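PDB 2GKO: microbial serine proteinases; subtilisin, which is a cold-adapted, calcium-binding subtilisin, a serine endopeptidase that probably hydrolyses peptide bonds of proteins with broad specificity. Local coordinates for residues V48-D53 with W99-L104; T35-N40 with H71-A76. All coordinates share one frame; numbering follows the deposited sequence.

Contact 1. Residues V48-D53 with W99-L104; sequences VEQCKD and WAYKVL. With CA (calcium ion), chain B.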
loop_
_atom_site.group_PDB
_atom_site.type_symbol
_atom_site.label_atom_id
_atom_site.label_comp_id
_atom_site.label_asym_id
_atom_site.label_seq_id
_atom_site.Cartn_x
_atom_site.Cartn_y
_atom_site.Cartn_z
ATOM N N VAL A 48 -9.446 10.273 -9.633
ATOM C CA VAL A 48 -10.552 9.344 -9.365
ATOM C C VAL A 48 -11.074 8.755 -10.683
ATOM O O VAL A 48 -11.493 9.481 -11.591
ATOM C CB VAL A 48 -11.696 10.014 -8.613
ATOM C CG1 VAL A 48 -12.871 9.074 -8.500
ATOM C CG2 VAL A 48 -11.243 10.460 -7.232
ATOM N N GLU A 49 -11.073 7.432 -10.768
ATOM C CA GLU A 49 -11.622 6.739 -11.919
ATOM C C GLU A 49 -12.820 5.860 -11.562
ATOM O O GLU A 49 -13.838 5.912 -12.248
ATOM C CB GLU A 49 -10.537 5.906 -12.581
ATOM C CG GLU A 49 -10.944 5.388 -13.944
ATOM C CD GLU A 49 -9.742 4.848 -14.656
ATOM O OE1 GLU A 49 -9.346 3.746 -14.336
ATOM O OE2 GLU A 49 -9.143 5.553 -15.506
ATOM N N GLN A 50 -12.677 5.051 -10.510
ATOM C CA GLN A 50 -13.744 4.212 -9.985
ATOM C C GLN A 50 -14.024 4.533 -8.534
ATOM O O GLN A 50 -13.129 4.974 -7.798
ATOM C CB GLN A 50 -13.410 2.722 -10.126
ATOM C CG GLN A 50 -13.255 2.313 -11.597
ATOM C CD GLN A 50 -13.352 0.812 -11.832
ATOM O OE1 GLN A 50 -13.093 0.337 -12.961
ATOM N NE2 GLN A 50 -13.689 0.068 -10.801
ATOM N N CYS A 51 -15.267 4.354 -8.138
ATOM C CA CYS A 51 -15.737 4.687 -6.807
ATOM C C CYS A 51 -16.923 3.762 -6.538
ATOM O O CYS A 51 -17.997 3.969 -7.085
ATOM C CB CYS A 51 -16.132 6.164 -6.738
ATOM S SG CYS A 51 -16.982 6.711 -5.270
ATOM N N LYS A 52 -16.675 2.698 -5.769
ATOM C CA LYS A 52 -17.625 1.603 -5.586
ATOM C C LYS A 52 -17.659 1.225 -4.117
ATOM O O LYS A 52 -16.630 1.250 -3.428
ATOM C CB LYS A 52 -17.234 0.405 -6.443
ATOM C CG LYS A 52 -17.282 0.698 -7.950
ATOM C CD LYS A 52 -16.792 -0.450 -8.790
ATOM C CE LYS A 52 -17.027 -0.187 -10.294
ATOM N NZ LYS A 52 -16.336 -1.143 -11.175
ATOM N N ASP A 53 -18.856 0.930 -3.620
ATOM C CA ASP A 53 -19.069 0.642 -2.210
ATOM C C ASP A 53 -19.539 -0.804 -2.038
ATOM O O ASP A 53 -20.670 -1.130 -2.394
ATOM C CB ASP A 53 -20.085 1.611 -1.641
ATOM C CG ASP A 53 -20.243 1.512 -0.140
ATOM O OD1 ASP A 53 -19.677 0.620 0.513
ATOM O OD2 ASP A 53 -20.918 2.350 0.486
ATOM N N TRP A 99 -8.931 3.697 -8.000
ATOM C CA TRP A 99 -10.169 2.929 -7.852
ATOM C C TRP A 99 -10.426 2.838 -6.362
ATOM O O TRP A 99 -9.745 2.098 -5.648
ATOM C CB TRP A 99 -10.048 1.519 -8.424
ATOM C CG TRP A 99 -9.860 1.452 -9.882
ATOM C CD1 TRP A 99 -9.656 2.501 -10.754
ATOM C CD2 TRP A 99 -9.817 0.271 -10.674
ATOM N NE1 TRP A 99 -9.513 2.032 -12.036
ATOM C CE2 TRP A 99 -9.594 0.663 -12.019
ATOM C CE3 TRP A 99 -9.946 -1.093 -10.386
ATOM C CZ2 TRP A 99 -9.502 -0.266 -13.069
ATOM C CZ3 TRP A 99 -9.855 -2.008 -11.427
ATOM C CH2 TRP A 99 -9.653 -1.590 -12.746
ATOM N N ALA A 100 -11.364 3.650 -5.895
ATOM C CA ALA A 100 -11.685 3.768 -4.481
ATOM C C ALA A 100 -12.784 2.749 -4.217
ATOM O O ALA A 100 -13.935 2.956 -4.621
ATOM C CB ALA A 100 -12.146 5.198 -4.143
ATOM N N TYR A 101 -12.413 1.631 -3.583
ATOM C CA TYR A 101 -13.352 0.547 -3.259
ATOM C C TYR A 101 -13.570 0.533 -1.741
ATOM O O TYR A 101 -12.645 0.221 -0.973
ATOM C CB TYR A 101 -12.783 -0.794 -3.720
ATOM C CG TYR A 101 -12.854 -1.078 -5.207
ATOM C CD1 TYR A 101 -13.192 -0.090 -6.146
ATOM C CD2 TYR A 101 -12.556 -2.364 -5.686
ATOM C CE1 TYR A 101 -13.222 -0.377 -7.536
ATOM C CE2 TYR A 101 -12.613 -2.671 -7.038
ATOM C CZ TYR A 101 -12.944 -1.678 -7.970
ATOM O OH TYR A 101 -12.958 -2.021 -9.300
ATOM N N LYS A 102 -14.780 0.876 -1.292
ATOM C CA LYS A 102 -15.078 0.915 0.139
ATOM C C LYS A 102 -15.414 -0.511 0.570
ATOM O O LYS A 102 -16.384 -1.081 0.094
ATOM C CB LYS A 102 -16.200 1.897 0.465
ATOM C CG LYS A 102 -16.502 2.048 1.937
ATOM C CD LYS A 102 -17.504 3.158 2.168
ATOM C CE LYS A 102 -17.753 3.346 3.641
ATOM N NZ LYS A 102 -18.709 4.472 3.940
ATOM N N VAL A 103 -14.582 -1.067 1.430
ATOM C CA VAL A 103 -14.770 -2.415 1.989
ATOM C C VAL A 103 -14.895 -2.459 3.511
ATOM O O VAL A 103 -15.236 -3.511 4.072
ATOM C CB VAL A 103 -13.631 -3.355 1.541
ATOM C CG1 VAL A 103 -13.493 -3.313 0.047
ATOM C CG2 VAL A 103 -12.280 -3.037 2.245
ATOM N N LEU A 104 -14.622 -1.335 4.177
ATOM C CA LEU A 104 -14.708 -1.207 5.629
ATOM C C LEU A 104 -15.863 -0.249 5.869
ATOM O O LEU A 104 -15.810 0.921 5.502
ATOM C CB LEU A 104 -13.399 -0.680 6.179
ATOM C CG LEU A 104 -12.143 -1.485 5.850
ATOM C CD1 LEU A 104 -10.896 -0.882 6.493
ATOM C CD2 LEU A 104 -12.302 -2.906 6.308
HETATM CA CA CA B . -7.503 3.376 -15.574
HETATM O O HOH W 1 -21.168 3.363 2.981
HETATM O O HOH W 2 -8.200 4.270 -17.569
HETATM O O HOH W 3 -8.768 1.537 -16.220
HETATM O O HOH W 4 -5.911 2.486 -16.748
#

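Contact 2. Residues T35-N40 with H71-A76; sequences TGVNTN and HGTHVA. With PMS (phenylmethanesulfonic acid), chain G.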
loop_
_atom_site.group_PDB
_atom_site.type_symbol
_atom_site.label_atom_id
_atom_site.label_comp_id
_atom_site.label_asym_id
_atom_site.label_seq_id
_atom_site.Cartn_x
_atom_site.Cartn_y
_atom_site.Cartn_z
ATOM N N THR A 35 -11.703 2.324 3.837
ATOM C CA THR A 35 -12.897 2.954 4.383
ATOM C C THR A 35 -13.606 3.858 3.390
ATOM O O THR A 35 -14.562 4.518 3.773
ATOM C CB THR A 35 -12.552 3.781 5.626
ATOM O OG1 THR A 35 -11.620 4.829 5.301
ATOM C CG2 THR A 35 -11.866 2.922 6.675
ATOM N N GLY A 36 -13.128 3.880 2.146
ATOM C CA GLY A 36 -13.620 4.766 1.100
ATOM C C GLY A 36 -12.589 5.831 0.855
ATOM O O GLY A 36 -11.515 5.796 1.441
ATOM N N VAL A 37 -12.911 6.773 -0.020
ATOM C CA VAL A 37 -12.046 7.918 -0.310
ATOM C C VAL A 37 -12.919 9.125 -0.563
ATOM O O VAL A 37 -13.971 9.022 -1.199
ATOM C CB VAL A 37 -11.166 7.658 -1.544
ATOM C CG1 VAL A 37 -10.260 8.864 -1.817
ATOM C CG2 VAL A 37 -10.315 6.402 -1.332
ATOM N N ASN A 38 -12.501 10.283 -0.060
ATOM C CA ASN A 38 -13.133 11.520 -0.434
ATOM C C ASN A 38 -12.678 11.879 -1.849
ATOM O O ASN A 38 -11.606 12.419 -2.052
ATOM C CB ASN A 38 -12.823 12.643 0.575
ATOM C CG ASN A 38 -13.459 13.969 0.177
ATOM O OD1 ASN A 38 -14.109 14.073 -0.860
ATOM N ND2 ASN A 38 -13.265 14.991 1.009
ATOM N N THR A 39 -13.544 11.582 -2.818
ATOM C CA THR A 39 -13.265 11.773 -4.239
ATOM C C THR A 39 -13.331 13.260 -4.657
ATOM O O THR A 39 -13.032 13.585 -5.791
ATOM C CB THR A 39 -14.279 10.967 -5.100
ATOM O OG1 THR A 39 -15.619 11.303 -4.723
ATOM C CG2 THR A 39 -14.149 9.482 -4.853
ATOM N N ASN A 40 -13.744 14.133 -3.749
ATOM C CA ASN A 40 -13.664 15.564 -3.983
ATOM C C ASN A 40 -12.466 16.214 -3.328
ATOM O O ASN A 40 -12.344 17.443 -3.383
ATOM C CB ASN A 40 -14.914 16.245 -3.479
ATOM C CG ASN A 40 -16.148 15.801 -4.237
ATOM O OD1 ASN A 40 -16.105 15.661 -5.460
ATOM N ND2 ASN A 40 -17.242 15.563 -3.521
ATOM N N HIS A 71 -9.067 6.906 6.886
ATOM C CA HIS A 71 -8.013 5.948 6.513
ATOM C C HIS A 71 -7.846 5.794 5.011
ATOM O O HIS A 71 -6.746 5.826 4.495
ATOM C CB HIS A 71 -8.320 4.559 7.060
ATOM C CG HIS A 71 -8.341 4.462 8.543
ATOM N ND1 HIS A 71 -8.539 3.263 9.199
ATOM C CD2 HIS A 71 -8.165 5.394 9.508
ATOM C CE1 HIS A 71 -8.497 3.468 10.505
ATOM N NE2 HIS A 71 -8.280 4.754 10.717
ATOM N N GLY A 72 -8.940 5.522 4.303
ATOM C CA GLY A 72 -8.877 5.281 2.887
ATOM C C GLY A 72 -8.370 6.511 2.144
ATOM O O GLY A 72 -7.597 6.391 1.209
ATOM N N THR A 73 -8.820 7.693 2.559
ATOM C CA THR A 73 -8.371 8.921 1.932
ATOM C C THR A 73 -6.871 9.122 2.163
ATOM O O THR A 73 -6.155 9.522 1.238
ATOM C CB THR A 73 -9.214 10.114 2.431
ATOM O OG1 THR A 73 -10.601 9.916 2.102
ATOM C CG2 THR A 73 -8.818 11.398 1.695
ATOM N N HIS A 74 -6.418 8.836 3.376
ATOM C CA HIS A 74 -5.011 8.982 3.785
ATOM C C HIS A 74 -4.110 8.065 2.940
ATOM O O HIS A 74 -3.115 8.473 2.333
ATOM C CB HIS A 74 -4.898 8.717 5.309
ATOM C CG HIS A 74 -3.628 9.215 5.909
ATOM N ND1 HIS A 74 -2.418 8.616 5.670
ATOM C CD2 HIS A 74 -3.376 10.263 6.735
ATOM C CE1 HIS A 74 -1.465 9.307 6.279
ATOM N NE2 HIS A 74 -2.017 10.319 6.917
ATOM N N VAL A 75 -4.517 6.809 2.863
ATOM C CA VAL A 75 -3.837 5.809 2.088
ATOM C C VAL A 75 -3.780 6.168 0.613
ATOM O O VAL A 75 -2.731 6.060 -0.011
ATOM C CB VAL A 75 -4.556 4.444 2.346
ATOM C CG1 VAL A 75 -4.120 3.365 1.395
ATOM C CG2 VAL A 75 -4.314 4.027 3.801
ATOM N N ALA A 76 -4.919 6.576 0.047
ATOM C CA ALA A 76 -4.956 7.000 -1.348
ATOM C C ALA A 76 -3.985 8.158 -1.621
ATOM O O ALA A 76 -3.289 8.151 -2.642
ATOM C CB ALA A 76 -6.338 7.397 -1.736
HETATM C C PMS G . -4.625 0.015 9.848
HETATM S S PMS G . -3.212 -0.539 9.131
HETATM C C1 PMS G . -4.633 1.516 10.108
HETATM C C2 PMS G . -4.182 2.033 11.322
HETATM C C3 PMS G . -4.213 3.410 11.566
HETATM C C4 PMS G . -4.737 4.261 10.603
HETATM C C5 PMS G . -5.225 3.756 9.404
HETATM C C6 PMS G . -5.177 2.384 9.168
HETATM O O2S PMS G . -3.287 -1.984 9.114
HETATM O O1S PMS G . -2.117 0.093 9.861
#

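Contact 1. Residues V48-D53 with W99-L104
E49 OE1 serves two partners: it binds the calcium ion and accepts a hydrogen bond from W99 NE1 at 2.9 Å. The N-H points almost straight at the oxygen (172°), which lies close to the indole plane; on the carboxylate it is met on the anti side. E49 OE2 also reaches the metal, at 2.7 Å, and N29, D97 and waters 2, 3 and 4 complete the site. The indole is placed for this by a first torsion that sets CG anti to its carbonyl carbon (chi1 -66°). Over one indole face lies Q50, whose CG stands 3.7 Å from the centroid of the five-membered ring in a CH-pi contact and whose amide stacks with its plane only 7° from the ring. The backbones pair in parallel register from Q50/W99 to D53/K102: A100 N donates to Q50 O at 2.9 Å, K52 N to A100 O at 3.0 Å, and K102 N to K52 O. The extended K52 chain lies alongside Y101, and its NZ is hydrogen-bonded to H121 NE2. On the opposite side of the sheet from W99 and Y101, water 1 bridges D53 OD2 and K102 NZ; D53 OD1 is hydrogen-bonded to T55 OG1, K102 NZ to T66 O. Two metal bonds and the indole N-H together probably hold the carboxylate's orientation, and E49 thereby links the calcium on strand 48-53 to W99 of neighbouring strand 97-102.

Contact 2. Residues T35-N40 with H71-A76
H71 begins against T35: its CB lies 3.7 Å from T35 OG1, with T35 CG2 also close by. From there CG turns anti to the carbonyl carbon (chi1 -64°), carrying the imidazole to the phenylmethanesulfonic acid. CG is 3.3 Å from C5 of the ligand, and this carbon sits over the centre of one ring face, in similar reach of ND1, CD2, CE1 and NE2. An alanine here would keep CB beside T35 but remove the imidazole, and would probably leave the ligand's phenyl group without the flat face it rests on. Behind H71 the helix start is held by two hydroxyls: G72 N donates to T35 OG1 at 2.9 Å (160°), and N38 N to T73 OG1 at 2.9 Å (162°). D67 hydrogen-bonds both hydroxyls, one with each carboxylate oxygen. G72 CA comes within 3.1 Å of G36 O, leaving no room for a CB. H71 beside D34, with S249 in the same pocket, is consistent with the subtilase Asp-His-Ser triad; S249 N and N168 ND2, both hydrogen-bonded to the ligand, fit its oxyanion hole. V75 meets both strand 29-34 and helix 248-265, H74 also touches the latter, and V37 reaches from A76 CB to strand 97-102.

How the contacts relate
The two contacts have centres about 9 Å apart, and their segments alternate along the chain: 35-40, 48-53, 71-76, 99-104. Strand 97-102 lies between strands 48-53 and 29-34, parallel to both, and segment 35-40 is in the loop that leaves 29-34. Helix 71-80 belongs to the long connection from strand 48-53 to its parallel neighbour 97-102. The contacts meet directly: A100 CB packs on V37 CG2 at 3.6 Å, and K102 CE on T35 O at 3.4 Å. V37 packs on the side of the sheet that carries A100, whereas helix 112-129 covers the W99 and Y101 side. The packing thus links, within one subtilase fold, the neighbourhood of a calcium site with that of the ligand pocket.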